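Local coordinates for type 6 secretion amidase effector 2 (Salmonella typhi, PDB 6WIN), which probably acts as an amidase that cleaves peptidoglycan, serving as an antibacterial effector toxin delivered by the type VI secretion system, at residues A36-V45 and I57-N67; D81-W91 and V100-L108. All coordinates share one frame; numbering follows the deposited sequence.

Contact 1: residues A36-V45 and I57-N67; sequences ASTWQQGAAV and IATFVNGRYPN
Ala36 CB sits over one face of the Tyr65 ring, 3.8 Å from its centroid. Trp39 turns the edge of its six-membered ring toward the face of Tyr65, a T-shaped pair with centroids 5.3 Å apart and planes at 77°. Ala36 CA covers a face of the indole, Ala58 CB reaches its CZ3 obliquely, and its NE1 is tied to Val33 O. On Phe60, Gln41 CA rests 3.6 Å from the ring centroid in a CH-pi contact, and Trp39 CB lies at the ring edge. The edge of the Arg64 guanidinium meets Ser37 O, which takes NH1 at 2.7 Å within the guanidinium plane; bends at chi2 and chi3 fold the arginine back to it. Gln41 has CG anti to its backbone N (chi1 177°) and an extended chain, which carries OE1 past the Phe60 CB to accept from Gly63 N at 3.0 Å. Gly63 O is gripped from opposite faces of its plane, by Gln41 N at 3.1 Å and more loosely by Gln40 NE2. The OE1 of Gln40 is held by His139. A water bridges Ala36 O, Trp39 O and Tyr65 N. Farther along, Val45 CG2 presses on Ile57 CG2 at 3.5 Å, tighter than usual for two methyls. Strands 40-44 and 56-59 are not direct neighbours: both pair with strand 129-133, through Gln40 with Glu133 and Ala58 with Phe130. Just after strand 56-59 the chain reverses from Val61 to Arg64, whose backbones bond each other both ways: a type I' turn, the tight two-residue reversal familiar from beta hairpins, its Gly63 held by Gln40 and Gln41.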
loop_
_atom_site.group_PDB
_atom_site.type_symbol
_atom_site.label_atom_id
_atom_site.label_comp_id
_atom_site.label_asym_id
_atom_site.label_seq_id
_atom_site.Cartn_x
_atom_site.Cartn_y
_atom_site.Cartn_z
ATOM N N ALA A 36 9.156 1.726 7.028
ATOM C CA ALA A 36 8.792 0.695 6.060
ATOM C C ALA A 36 9.846 -0.403 5.967
ATOM O O ALA A 36 9.532 -1.530 5.567
ATOM C CB ALA A 36 8.571 1.329 4.694
ATOM N N SER A 37 11.092 -0.091 6.332
ATOM C CA SER A 37 12.169 -1.074 6.366
ATOM C C SER A 37 11.912 -2.201 7.355
ATOM O O SER A 37 12.560 -3.251 7.257
ATOM C CB SER A 37 13.486 -0.380 6.723
ATOM O OG SER A 37 13.338 0.375 7.912
ATOM N N THR A 38 11.001 -2.010 8.316
ATOM C CA THR A 38 10.707 -3.038 9.311
ATOM C C THR A 38 9.523 -3.919 8.933
ATOM O O THR A 38 9.263 -4.903 9.631
ATOM C CB THR A 38 10.431 -2.398 10.680
ATOM O OG1 THR A 38 9.193 -1.668 10.628
ATOM C CG2 THR A 38 11.567 -1.444 11.066
ATOM N N TRP A 39 8.803 -3.589 7.862
ATOM C CA TRP A 39 7.566 -4.287 7.540
ATOM C C TRP A 39 7.853 -5.699 7.028
ATOM O O TRP A 39 8.881 -5.958 6.394
ATOM C CB TRP A 39 6.762 -3.506 6.493
ATOM C CG TRP A 39 6.259 -2.158 6.968
ATOM C CD1 TRP A 39 6.291 -1.675 8.246
ATOM C CD2 TRP A 39 5.669 -1.127 6.165
ATOM N NE1 TRP A 39 5.753 -0.409 8.288
ATOM C CE2 TRP A 39 5.370 -0.047 7.023
ATOM C CE3 TRP A 39 5.378 -1.006 4.797
ATOM C CZ2 TRP A 39 4.777 1.136 6.562
ATOM C CZ3 TRP A 39 4.796 0.162 4.342
ATOM C CH2 TRP A 39 4.501 1.220 5.223
ATOM N N GLN A 40 6.928 -6.611 7.321
ATOM C CA GLN A 40 6.919 -7.960 6.770
ATOM C C GLN A 40 5.729 -8.121 5.833
ATOM O O GLN A 40 4.620 -7.663 6.131
ATOM C CB GLN A 40 6.852 -9.019 7.877
ATOM C CG GLN A 40 6.991 -10.451 7.376
ATOM C CD GLN A 40 8.421 -10.959 7.436
ATOM O OE1 GLN A 40 8.923 -11.323 8.510
ATOM N NE2 GLN A 40 9.089 -10.988 6.282
ATOM N N GLN A 41 5.969 -8.777 4.702
ATOM C CA GLN A 41 4.922 -9.033 3.720
ATOM C C GLN A 41 3.822 -9.933 4.288
ATOM O O GLN A 41 4.080 -11.073 4.682
ATOM C CB GLN A 41 5.555 -9.680 2.487
ATOM C CG GLN A 41 4.571 -10.060 1.415
ATOM C CD GLN A 41 5.250 -10.447 0.130
ATOM O OE1 GLN A 41 6.486 -10.442 0.023
ATOM N NE2 GLN A 41 4.455 -10.785 -0.863
ATOM N N GLY A 42 2.587 -9.437 4.301
ATOM C CA GLY A 42 1.441 -10.220 4.724
ATOM C C GLY A 42 0.679 -10.837 3.562
ATOM O O GLY A 42 1.226 -11.087 2.481
ATOM N N ALA A 43 -0.603 -11.118 3.805
ATOM C CA ALA A 43 -1.444 -11.757 2.799
ATOM C C ALA A 43 -1.634 -10.848 1.586
ATOM O O ALA A 43 -1.621 -9.617 1.702
ATOM C CB ALA A 43 -2.807 -12.106 3.403
ATOM N N ALA A 44 -1.822 -11.465 0.413
ATOM C CA ALA A 44 -2.097 -10.702 -0.802
ATOM C C ALA A 44 -3.402 -9.931 -0.656
ATOM O O ALA A 44 -4.345 -10.383 -0.005
ATOM C CB ALA A 44 -2.179 -11.622 -2.031
ATOM N N VAL A 45 -3.452 -8.753 -1.268
ATOM C CA VAL A 45 -4.662 -7.934 -1.242
ATOM C C VAL A 45 -5.637 -8.345 -2.344
ATOM O O VAL A 45 -6.813 -8.612 -2.084
ATOM C CB VAL A 45 -4.285 -6.444 -1.359
ATOM C CG1 VAL A 45 -5.538 -5.585 -1.568
ATOM C CG2 VAL A 45 -3.471 -5.995 -0.142
ATOM N N ILE A 57 -1.837 -1.420 3.508
ATOM C CA ILE A 57 -1.258 -2.294 2.498
ATOM C C ILE A 57 -0.069 -1.599 1.839
ATOM O O ILE A 57 0.115 -0.387 1.954
ATOM C CB ILE A 57 -2.310 -2.717 1.453
ATOM C CG1 ILE A 57 -2.812 -1.495 0.662
ATOM C CG2 ILE A 57 -3.479 -3.398 2.157
ATOM C CD1 ILE A 57 -3.785 -1.858 -0.475
ATOM N N ALA A 58 0.749 -2.386 1.142
ATOM C CA ALA A 58 1.956 -1.846 0.528
ATOM C C ALA A 58 2.458 -2.792 -0.555
ATOM O O ALA A 58 2.105 -3.969 -0.588
ATOM C CB ALA A 58 3.061 -1.624 1.566
ATOM N N THR A 59 3.299 -2.253 -1.434
ATOM C CA THR A 59 4.070 -3.068 -2.366
ATOM C C THR A 59 5.146 -3.846 -1.612
ATOM O O THR A 59 5.909 -3.265 -0.836
ATOM C CB THR A 59 4.741 -2.176 -3.408
ATOM O OG1 THR A 59 5.605 -1.250 -2.728
ATOM C CG2 THR A 59 3.705 -1.393 -4.233
ATOM N N PHE A 60 5.233 -5.153 -1.858
ATOM C CA PHE A 60 6.232 -6.000 -1.211
ATOM C C PHE A 60 6.959 -6.861 -2.232
ATOM O O PHE A 60 6.344 -7.400 -3.155
ATOM C CB PHE A 60 5.610 -6.931 -0.165
ATOM C CG PHE A 60 5.344 -6.278 1.153
ATOM C CD1 PHE A 60 6.316 -6.261 2.147
ATOM C CD2 PHE A 60 4.111 -5.705 1.416
ATOM C CE1 PHE A 60 6.071 -5.681 3.366
ATOM C CE2 PHE A 60 3.859 -5.121 2.634
ATOM C CZ PHE A 60 4.848 -5.114 3.616
ATOM N N VAL A 61 8.262 -7.017 -2.027
ATOM C CA VAL A 61 9.118 -7.830 -2.880
ATOM C C VAL A 61 9.981 -8.701 -1.979
ATOM O O VAL A 61 10.675 -8.182 -1.097
ATOM C CB VAL A 61 10.006 -6.965 -3.791
ATOM C CG1 VAL A 61 11.143 -7.791 -4.354
ATOM C CG2 VAL A 61 9.178 -6.290 -4.890
ATOM N N ASN A 62 9.942 -10.015 -2.206
ATOM C CA ASN A 62 10.795 -10.968 -1.490
ATOM C C ASN A 62 10.653 -10.786 0.017
ATOM O O ASN A 62 11.635 -10.803 0.762
ATOM C CB ASN A 62 12.262 -10.839 -1.911
ATOM C CG ASN A 62 12.481 -11.122 -3.401
ATOM O OD1 ASN A 62 11.807 -11.966 -3.994
ATOM N ND2 ASN A 62 13.437 -10.415 -4.005
ATOM N N GLY A 63 9.415 -10.570 0.461
ATOM C CA GLY A 63 9.093 -10.499 1.866
ATOM C C GLY A 63 9.227 -9.129 2.497
ATOM O O GLY A 63 8.903 -8.988 3.685
ATOM N N ARG A 64 9.713 -8.125 1.761
ATOM C CA ARG A 64 10.056 -6.840 2.363
ATOM C C ARG A 64 9.602 -5.672 1.496
ATOM O O ARG A 64 9.402 -5.807 0.286
ATOM C CB ARG A 64 11.561 -6.713 2.614
ATOM C CG ARG A 64 12.226 -7.999 3.068
ATOM C CD ARG A 64 11.911 -8.275 4.515
ATOM N NE ARG A 64 12.202 -7.121 5.352
ATOM C CZ ARG A 64 13.432 -6.720 5.661
ATOM N NH1 ARG A 64 13.607 -5.649 6.427
ATOM N NH2 ARG A 64 14.491 -7.392 5.207
ATOM N N TYR A 65 9.452 -4.516 2.136
ATOM C CA TYR A 65 9.163 -3.287 1.403
ATOM C C TYR A 65 10.388 -2.905 0.581
ATOM O O TYR A 65 11.495 -2.837 1.127
ATOM C CB TYR A 65 8.797 -2.162 2.375
ATOM C CG TYR A 65 8.302 -0.896 1.722
ATOM C CD1 TYR A 65 6.981 -0.781 1.310
ATOM C CD2 TYR A 65 9.148 0.185 1.518
ATOM C CE1 TYR A 65 6.516 0.375 0.723
ATOM C CE2 TYR A 65 8.687 1.353 0.921
ATOM C CZ TYR A 65 7.370 1.437 0.532
ATOM O OH TYR A 65 6.887 2.583 -0.067
ATOM N N PRO A 66 10.249 -2.678 -0.715
ATOM C CA PRO A 66 11.430 -2.338 -1.535
ATOM C C PRO A 66 11.764 -0.844 -1.532
ATOM O O PRO A 66 11.413 -0.080 -2.430
ATOM C CB PRO A 66 11.017 -2.825 -2.927
ATOM C CG PRO A 66 9.532 -2.644 -2.961
ATOM C CD PRO A 66 9.025 -2.796 -1.533
ATOM N N ASN A 67 12.481 -0.416 -0.487
ATOM C CA ASN A 67 12.907 0.981 -0.391
ATOM C C ASN A 67 13.775 1.384 -1.575
ATOM O O ASN A 67 13.789 2.554 -1.973
ATOM C CB ASN A 67 13.675 1.211 0.913
ATOM C CG ASN A 67 12.874 0.824 2.146
ATOM O OD1 ASN A 67 12.997 -0.296 2.657
ATOM N ND2 ASN A 67 12.061 1.758 2.640
HETATM O O HOH W 1 10.218 -4.156 4.750
HETATM O O HOH W 2 5.770 -10.054 -3.589
#

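Contact 2: residues D81-W91 and V100-L108; sequences DTGGIWVMDQW and VSKRYIRKL
Asp89 OD2 is gripped by Arg103 NE across the strand pair and by His73 NE2 from outside it. The arginine bond is short at 2.7 Å and almost straight (176°); it lies in the guanidinium plane and uses the syn lone pair of OD2, with carboxylate and guanidinium nearly coplanar. Arg103 gets there with an extended chain, and its NH1 and NH2 bond Asn124 OD1 and Ser123 O, which with Asp89 limits rotation of the guanidinium. Lys97 binds Asp89 OD1 in a second salt bridge. Trp91 CZ3 approaches Arg103 NE at 3.6 Å. At the far end of the strands, Tyr104 OH is modelled 2.5 Å from Asp81 OD1, shorter than usual, and that length is doubtful. Asp81 OD1 also takes Gly83 N at 2.8 Å through its anti lone pair, forming an Asx turn. Tyr104 CB lies squarely over the six-membered ring of Trp86, 3.8 Å from its centroid, and the phenol ring slants across the indole at 43°. Antiparallel backbone bonds join the strands, short for Ile85 N to Ile105 O and Ile105 N to Ile85 O, both 2.7 Å, and weak at the Asp89-Ser101 end. The two strands form a beta hairpin, with 101-106 outermost in the sheet and 84-89 flanked by strand 74-81. Arg103 and Ile105 reach Tyr129 of strand 129-133, and Val100 and Gln90 pack on Leu26 of helix 23-30.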
loop_
_atom_site.group_PDB
_atom_site.type_symbol
_atom_site.label_atom_id
_atom_site.label_comp_id
_atom_site.label_asym_id
_atom_site.label_seq_id
_atom_site.Cartn_x
_atom_site.Cartn_y
_atom_site.Cartn_z
ATOM N N ASP A 81 -12.646 -5.163 -6.864
ATOM C CA ASP A 81 -13.545 -5.810 -7.809
ATOM C C ASP A 81 -12.701 -6.705 -8.721
ATOM O O ASP A 81 -11.503 -6.896 -8.493
ATOM C CB ASP A 81 -14.353 -4.757 -8.586
ATOM C CG ASP A 81 -13.477 -3.707 -9.224
ATOM O OD1 ASP A 81 -12.681 -4.047 -10.124
ATOM O OD2 ASP A 81 -13.581 -2.529 -8.828
ATOM N N THR A 82 -13.320 -7.229 -9.789
ATOM C CA THR A 82 -12.612 -8.161 -10.664
ATOM C C THR A 82 -11.497 -7.484 -11.457
ATOM O O THR A 82 -10.622 -8.179 -11.983
ATOM C CB THR A 82 -13.589 -8.860 -11.625
ATOM O OG1 THR A 82 -14.204 -7.894 -12.484
ATOM C CG2 THR A 82 -14.677 -9.591 -10.863
ATOM N N GLY A 83 -11.486 -6.155 -11.532
ATOM C CA GLY A 83 -10.469 -5.467 -12.302
ATOM C C GLY A 83 -9.374 -4.752 -11.526
ATOM O O GLY A 83 -8.421 -4.258 -12.133
ATOM N N GLY A 84 -9.477 -4.666 -10.208
ATOM C CA GLY A 84 -8.440 -3.996 -9.451
ATOM C C GLY A 84 -8.906 -3.662 -8.048
ATOM O O GLY A 84 -9.920 -4.169 -7.572
ATOM N N ILE A 85 -8.133 -2.785 -7.396
ATOM C CA ILE A 85 -8.410 -2.363 -6.025
ATOM C C ILE A 85 -8.514 -0.843 -5.961
ATOM O O ILE A 85 -7.851 -0.114 -6.706
ATOM C CB ILE A 85 -7.335 -2.858 -5.031
ATOM C CG1 ILE A 85 -5.955 -2.324 -5.427
ATOM C CG2 ILE A 85 -7.306 -4.368 -4.960
ATOM C CD1 ILE A 85 -4.859 -2.624 -4.403
ATOM N N TRP A 86 -9.350 -0.369 -5.051
ATOM C CA TRP A 86 -9.420 1.043 -4.701
ATOM C C TRP A 86 -8.626 1.268 -3.415
ATOM O O TRP A 86 -8.838 0.557 -2.432
ATOM C CB TRP A 86 -10.873 1.471 -4.510
ATOM C CG TRP A 86 -11.604 1.732 -5.788
ATOM C CD1 TRP A 86 -12.443 0.876 -6.448
ATOM C CD2 TRP A 86 -11.572 2.935 -6.555
ATOM N NE1 TRP A 86 -12.937 1.480 -7.578
ATOM C CE2 TRP A 86 -12.415 2.743 -7.670
ATOM C CE3 TRP A 86 -10.918 4.164 -6.405
ATOM C CZ2 TRP A 86 -12.614 3.730 -8.635
ATOM C CZ3 TRP A 86 -11.120 5.147 -7.369
ATOM C CH2 TRP A 86 -11.961 4.921 -8.465
ATOM N N VAL A 87 -7.696 2.232 -3.435
ATOM C CA VAL A 87 -6.900 2.576 -2.260
ATOM C C VAL A 87 -7.054 4.063 -1.951
ATOM O O VAL A 87 -7.496 4.855 -2.783
ATOM C CB VAL A 87 -5.402 2.229 -2.430
ATOM C CG1 VAL A 87 -5.218 0.776 -2.886
ATOM C CG2 VAL A 87 -4.728 3.204 -3.397
HETATM N N MSE A 88 -6.675 4.430 -0.731
HETATM C CA MSE A 88 -6.530 5.822 -0.302
HETATM C C MSE A 88 -5.046 6.132 -0.061
HETATM O O MSE A 88 -4.384 5.442 0.743
HETATM C CB MSE A 88 -7.365 6.057 0.966
HETATM C CG MSE A 88 -7.417 7.494 1.483
HETATM SE SE MSE A 88 -8.563 8.595 0.351
HETATM C CE MSE A 88 -10.404 7.876 0.850
ATOM N N ASP A 89 -4.493 7.126 -0.759
ATOM C CA ASP A 89 -3.056 7.353 -0.666
ATOM C C ASP A 89 -2.707 8.818 -0.902
ATOM O O ASP A 89 -3.576 9.689 -1.020
ATOM C CB ASP A 89 -2.283 6.423 -1.623
ATOM C CG ASP A 89 -2.671 6.590 -3.100
ATOM O OD1 ASP A 89 -3.468 7.485 -3.446
ATOM O OD2 ASP A 89 -2.149 5.801 -3.924
ATOM N N GLN A 90 -1.405 9.083 -0.927
ATOM C CA GLN A 90 -0.860 10.380 -1.288
ATOM C C GLN A 90 0.538 10.142 -1.838
ATOM O O GLN A 90 1.108 9.061 -1.680
ATOM C CB GLN A 90 -0.808 11.336 -0.083
ATOM C CG GLN A 90 0.453 11.151 0.769
ATOM C CD GLN A 90 0.533 12.089 1.965
ATOM O OE1 GLN A 90 -0.393 12.853 2.241
ATOM N NE2 GLN A 90 1.651 12.029 2.685
ATOM N N TRP A 91 1.092 11.163 -2.486
ATOM C CA TRP A 91 2.523 11.214 -2.772
ATOM C C TRP A 91 2.897 12.671 -3.042
ATOM O O TRP A 91 2.059 13.576 -2.952
ATOM C CB TRP A 91 2.933 10.258 -3.906
ATOM C CG TRP A 91 2.282 10.450 -5.262
ATOM C CD1 TRP A 91 2.749 11.217 -6.294
ATOM C CD2 TRP A 91 1.074 9.832 -5.738
ATOM N NE1 TRP A 91 1.898 11.128 -7.376
ATOM C CE2 TRP A 91 0.863 10.285 -7.060
ATOM C CE3 TRP A 91 0.151 8.942 -5.174
ATOM C CZ2 TRP A 91 -0.237 9.879 -7.829
ATOM C CZ3 TRP A 91 -0.947 8.542 -5.945
ATOM C CH2 TRP A 91 -1.126 9.011 -7.256
ATOM N N VAL A 100 -5.055 14.129 -0.351
ATOM C CA VAL A 100 -5.269 12.710 -0.096
ATOM C C VAL A 100 -6.544 12.298 -0.813
ATOM O O VAL A 100 -7.573 12.978 -0.703
ATOM C CB VAL A 100 -5.336 12.452 1.421
ATOM C CG1 VAL A 100 -5.502 10.971 1.724
ATOM C CG2 VAL A 100 -4.075 12.979 2.081
ATOM N N SER A 101 -6.479 11.218 -1.596
ATOM C CA SER A 101 -7.631 10.872 -2.424
ATOM C C SER A 101 -7.576 9.416 -2.860
ATOM O O SER A 101 -6.527 8.773 -2.805
ATOM C CB SER A 101 -7.723 11.767 -3.665
ATOM O OG SER A 101 -6.536 11.709 -4.424
ATOM N N LYS A 102 -8.726 8.928 -3.335
ATOM C CA LYS A 102 -8.865 7.552 -3.800
ATOM C C LYS A 102 -8.372 7.395 -5.228
ATOM O O LYS A 102 -8.527 8.295 -6.060
ATOM C CB LYS A 102 -10.319 7.091 -3.785
ATOM C CG LYS A 102 -11.184 7.595 -2.682
ATOM C CD LYS A 102 -12.578 7.068 -2.920
ATOM C CE LYS A 102 -13.480 7.352 -1.756
ATOM N NZ LYS A 102 -14.822 6.753 -2.006
ATOM N N ARG A 103 -7.827 6.212 -5.523
ATOM C CA ARG A 103 -7.507 5.871 -6.900
ATOM C C ARG A 103 -7.640 4.365 -7.099
ATOM O O ARG A 103 -7.590 3.576 -6.149
ATOM C CB ARG A 103 -6.106 6.356 -7.302
ATOM C CG ARG A 103 -4.948 5.591 -6.652
ATOM C CD ARG A 103 -3.613 6.061 -7.222
ATOM N NE ARG A 103 -2.480 5.384 -6.598
ATOM C CZ ARG A 103 -1.643 4.568 -7.231
ATOM N NH1 ARG A 103 -1.805 4.316 -8.523
ATOM N NH2 ARG A 103 -0.635 4.007 -6.565
ATOM N N TYR A 104 -7.819 3.984 -8.363
ATOM C CA TYR A 104 -8.057 2.610 -8.778
ATOM C C TYR A 104 -6.746 2.032 -9.277
ATOM O O TYR A 104 -6.136 2.585 -10.202
ATOM C CB TYR A 104 -9.099 2.569 -9.890
ATOM C CG TYR A 104 -9.649 1.209 -10.290
ATOM C CD1 TYR A 104 -10.294 0.407 -9.371
ATOM C CD2 TYR A 104 -9.598 0.783 -11.614
ATOM C CE1 TYR A 104 -10.831 -0.807 -9.735
ATOM C CE2 TYR A 104 -10.145 -0.432 -11.998
ATOM C CZ TYR A 104 -10.761 -1.215 -11.052
ATOM O OH TYR A 104 -11.310 -2.411 -11.398
ATOM N N ILE A 105 -6.315 0.932 -8.662
ATOM C CA ILE A 105 -5.112 0.212 -9.050
ATOM C C ILE A 105 -5.562 -1.091 -9.697
ATOM O O ILE A 105 -6.202 -1.924 -9.043
ATOM C CB ILE A 105 -4.194 -0.038 -7.843
ATOM C CG1 ILE A 105 -3.898 1.285 -7.125
ATOM C CG2 ILE A 105 -2.913 -0.750 -8.269
ATOM C CD1 ILE A 105 -2.810 1.182 -6.047
ATOM N N ARG A 106 -5.261 -1.250 -10.983
ATOM C CA ARG A 106 -5.753 -2.380 -11.754
ATOM C C ARG A 106 -4.878 -3.621 -11.608
ATOM O O ARG A 106 -3.663 -3.542 -11.412
ATOM C CB ARG A 106 -5.840 -2.021 -13.231
ATOM C CG ARG A 106 -6.456 -0.671 -13.488
ATOM C CD ARG A 106 -7.257 -0.705 -14.745
ATOM N NE ARG A 106 -6.578 -1.412 -15.840
ATOM C CZ ARG A 106 -5.429 -1.028 -16.391
ATOM N NH1 ARG A 106 -4.903 -1.742 -17.382
ATOM N NH2 ARG A 106 -4.812 0.070 -15.960
ATOM N N LYS A 107 -5.525 -4.774 -11.716
ATOM C CA LYS A 107 -4.828 -6.000 -12.063
ATOM C C LYS A 107 -4.469 -5.932 -13.541
ATOM O O LYS A 107 -5.348 -5.794 -14.399
ATOM C CB LYS A 107 -5.699 -7.215 -11.758
ATOM C CG LYS A 107 -4.953 -8.552 -11.864
ATOM C CD LYS A 107 -5.467 -9.367 -13.033
ATOM C CE LYS A 107 -4.728 -10.706 -13.147
ATOM N NZ LYS A 107 -3.305 -10.519 -13.600
ATOM N N LEU A 108 -3.178 -5.953 -13.830
ATOM C CA LEU A 108 -2.680 -5.799 -15.185
ATOM C C LEU A 108 -2.672 -7.146 -15.903
ATOM O O LEU A 108 -2.603 -8.207 -15.279
ATOM C CB LEU A 108 -1.271 -5.201 -15.152
ATOM C CG LEU A 108 -1.167 -3.940 -14.296
ATOM C CD1 LEU A 108 0.253 -3.399 -14.292
ATOM C CD2 LEU A 108 -2.148 -2.898 -14.817
HETATM O O HOH W 3 -8.102 -5.392 -14.589
#

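How the contacts relate
Both contacts reach the same antiparallel sheet, lie on opposite sides of the chain's centre and have centres about 17 Å apart. Contact 1 closes in sequence before contact 2 opens, yet their apolar side chains join: Ile57 CD1 packs 3.8 Å from Val87 CG1, and Val45 CG1 lies 4.0 Å from Ile85 CG2. A polar link runs through His73, whose backbone N binds Thr59 of segment 57-67 and whose NE2 binds Asp89 of contact 2. A histidine just ahead of strand 74-81 with an aspartate at the end of strand 84-89, together with helix 23-30, against which contact 2 packs, is reminiscent of the papain-like (NlpC/P60) arrangement; the assignment is inferred.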